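Local atomic coordinates of putative D-lactate dehydrogenase (Chlamydomonas reinhardtii, PDB entry 4ZGS), a protein that acts as the pyruvate reductase of this green alga's chloroplasts, probably reducing pyruvate to D-lactate during fermentation with NADH as the electron donor. Residues T133-S138 with E341-N346. Numbering follows the deposited sequence.
Sequences TYSPES and EEALNN. With NAD (nicotinamide-adenine-dinucleotide), chain I.
Ser135 and Asn346 make the one hydrogen bond between the loop leading into helix 136-151 and the first turns of helix 341-359. Ser135 OG donates to Asn346 OD1 at 2.8 Å, with a C=O...donor angle of 136° and the hydroxyl lifted 41° out of the carbonyl plane. Ser135 chi1 of -53° sets OG anti to its own carbonyl carbon, beside the backbone N, and Asn346 CG takes the same position about its own CA-CB bond. The tight part lies beside this bond, around buried Ala343. Ala343 CB lies 4.3 Å from Tyr134 CB and 3.8 Å from Ser138 OG, and the small side chain lets the backbones close to 5.2 Å between Ser135 CA and Ala343 CA. Ser138 OG finds its polar partner across the subunit interface, in Glu175 of the second subunit; Glu342 likewise forms a salt bridge with Lys179 of that subunit. The looser side is at Asn346, partly exposed, where the hydrogen bond to Ser135 is the main link. Tyr134 turns its ring away from the helix to the cofactor: Tyr134 CE2 comes edge-on to nicotinamide C4N at 3.3 Å, while OH is hydrogen-bonded to Ala111 N. An alanine here would keep the methyl contact with Ala343 but would probably open a gap beside the nicotinamide and leave Ala111 N without this acceptor. The two segments belong to the two crossings between domains characteristic of D-isomer specific 2-hydroxyacid dehydrogenases: 133-138 follows strand 127-129 on the way to the NAD-binding domain, and 341-346 starts the return. One directed bond beside the Ala343 methyl thus joins the crossings, while much of the polar anchoring lies outside the pair, in the second subunit and at Ala111.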
# COMPACT_ATOMS: atom_id res chain seq x y z
N THR A 133 19.57 15.38 25.34
CA THR A 133 20.10 15.28 23.97
C THR A 133 20.23 13.87 23.39
O THR A 133 20.86 12.98 23.97
CB THR A 133 21.47 15.99 23.85
OG1 THR A 133 22.27 15.67 24.99
CG2 THR A 133 21.29 17.50 23.78
N TYR A 134 19.58 13.70 22.24
CA TYR A 134 19.77 12.58 21.31
C TYR A 134 20.99 12.87 20.41
O TYR A 134 21.37 14.02 20.25
CB TYR A 134 18.53 12.38 20.44
CG TYR A 134 17.21 12.64 21.12
CD1 TYR A 134 16.96 12.22 22.42
CD2 TYR A 134 16.20 13.32 20.46
CE1 TYR A 134 15.73 12.47 23.04
CE2 TYR A 134 14.98 13.57 21.06
CZ TYR A 134 14.74 13.15 22.35
OH TYR A 134 13.51 13.42 22.92
N SER A 135 21.60 11.82 19.84
CA SER A 135 22.68 12.00 18.85
C SER A 135 22.25 12.87 17.69
O SER A 135 21.37 12.50 16.94
CB SER A 135 23.14 10.66 18.26
OG SER A 135 23.50 9.74 19.26
N PRO A 136 22.90 14.01 17.52
CA PRO A 136 22.50 15.01 16.52
C PRO A 136 22.68 14.46 15.10
O PRO A 136 22.03 14.92 14.16
CB PRO A 136 23.46 16.18 16.80
CG PRO A 136 24.62 15.56 17.51
CD PRO A 136 24.05 14.44 18.32
N GLU A 137 23.57 13.47 14.95
CA GLU A 137 23.69 12.77 13.68
C GLU A 137 22.41 12.06 13.28
O GLU A 137 22.06 12.06 12.09
CB GLU A 137 24.82 11.75 13.72
CG GLU A 137 26.17 12.34 13.59
CD GLU A 137 26.71 12.79 14.90
OE1 GLU A 137 25.92 12.74 15.89
OE2 GLU A 137 27.89 13.23 14.91
N SER A 138 21.74 11.42 14.24
CA SER A 138 20.52 10.66 13.93
C SER A 138 19.49 11.53 13.24
O SER A 138 18.96 11.16 12.20
CB SER A 138 19.91 10.04 15.17
OG SER A 138 20.62 8.89 15.57
N GLU A 341 19.17 3.09 16.63
CA GLU A 341 19.91 2.30 17.61
C GLU A 341 20.79 3.21 18.48
O GLU A 341 20.72 3.17 19.71
CB GLU A 341 20.81 1.26 16.94
CG GLU A 341 20.16 -0.04 16.56
CD GLU A 341 21.17 -1.05 16.03
OE1 GLU A 341 22.36 -0.91 16.36
OE2 GLU A 341 20.77 -1.99 15.31
N GLU A 342 21.65 3.99 17.83
CA GLU A 342 22.62 4.87 18.54
C GLU A 342 21.94 5.89 19.47
O GLU A 342 22.43 6.12 20.57
CB GLU A 342 23.55 5.60 17.55
CG GLU A 342 24.50 4.67 16.74
CD GLU A 342 23.85 4.04 15.48
OE1 GLU A 342 22.66 4.28 15.24
OE2 GLU A 342 24.53 3.31 14.72
N ALA A 343 20.87 6.54 19.01
CA ALA A 343 20.21 7.55 19.85
C ALA A 343 19.51 6.92 21.08
O ALA A 343 19.54 7.50 22.16
CB ALA A 343 19.24 8.36 19.05
N LEU A 344 18.90 5.75 20.91
CA LEU A 344 18.20 5.07 22.00
C LEU A 344 19.17 4.62 23.09
O LEU A 344 18.83 4.60 24.30
CB LEU A 344 17.39 3.88 21.46
CG LEU A 344 16.20 4.37 20.64
CD1 LEU A 344 15.55 3.23 19.96
CD2 LEU A 344 15.20 5.10 21.51
N ASN A 345 20.38 4.23 22.66
CA ASN A 345 21.44 3.87 23.59
C ASN A 345 21.82 5.05 24.49
O ASN A 345 21.83 4.90 25.69
CB ASN A 345 22.63 3.31 22.84
CG ASN A 345 22.36 1.91 22.31
OD1 ASN A 345 21.50 1.20 22.84
ND2 ASN A 345 23.07 1.52 21.26
N ASN A 346 22.03 6.22 23.92
CA ASN A 346 22.24 7.43 24.69
C ASN A 346 21.10 7.58 25.70
O ASN A 346 21.33 7.79 26.90
CB ASN A 346 22.28 8.67 23.79
CG ASN A 346 23.50 8.70 22.86
OD1 ASN A 346 23.61 9.59 22.02
ND2 ASN A 346 24.40 7.73 23.01
PA NAD I . 20.43 23.45 19.51
O1A NAD I . 20.32 24.41 20.64
O2A NAD I . 21.89 23.20 19.53
O5B NAD I . 19.95 24.10 18.13
C5B NAD I . 19.08 25.23 18.08
C4B NAD I . 19.74 26.40 17.42
O4B NAD I . 18.73 27.31 16.79
C3B NAD I . 20.52 27.21 18.38
O3B NAD I . 21.89 27.41 17.93
C2B NAD I . 19.86 28.51 18.47
O2B NAD I . 20.84 29.56 18.69
C1B NAD I . 19.19 28.69 17.16
N9A NAD I . 18.16 29.64 17.17
C8A NAD I . 17.54 30.24 18.31
N7A NAD I . 16.56 31.16 17.90
C5A NAD I . 16.57 31.14 16.52
C6A NAD I . 15.84 31.81 15.48
N6A NAD I . 14.84 32.76 15.79
N1A NAD I . 16.12 31.54 14.29
C2A NAD I . 16.96 30.75 13.88
N3A NAD I . 17.70 30.06 14.66
C4A NAD I . 17.58 30.18 16.06
O3 NAD I . 19.63 22.10 19.81
PN NAD I . 19.58 20.84 18.82
O1N NAD I . 20.21 19.63 19.40
O2N NAD I . 20.40 21.07 17.61
O5D NAD I . 18.06 20.56 18.40
C5D NAD I . 17.01 20.42 19.36
C4D NAD I . 15.77 20.30 18.57
O4D NAD I . 15.67 18.95 17.97
C3D NAD I . 14.55 20.43 19.39
O3D NAD I . 14.26 21.82 19.68
C2D NAD I . 13.54 19.84 18.51
O2D NAD I . 13.05 20.86 17.61
C1D NAD I . 14.22 18.77 17.74
N1N NAD I . 13.78 17.50 18.15
C2N NAD I . 13.40 16.53 17.18
C3N NAD I . 12.95 15.27 17.58
C7N NAD I . 12.54 14.24 16.54
O7N NAD I . 12.01 14.59 15.50
N7N NAD I . 12.76 12.86 16.77
C4N NAD I . 12.88 14.96 18.95
C5N NAD I . 13.25 15.92 19.92
C6N NAD I . 13.70 17.18 19.52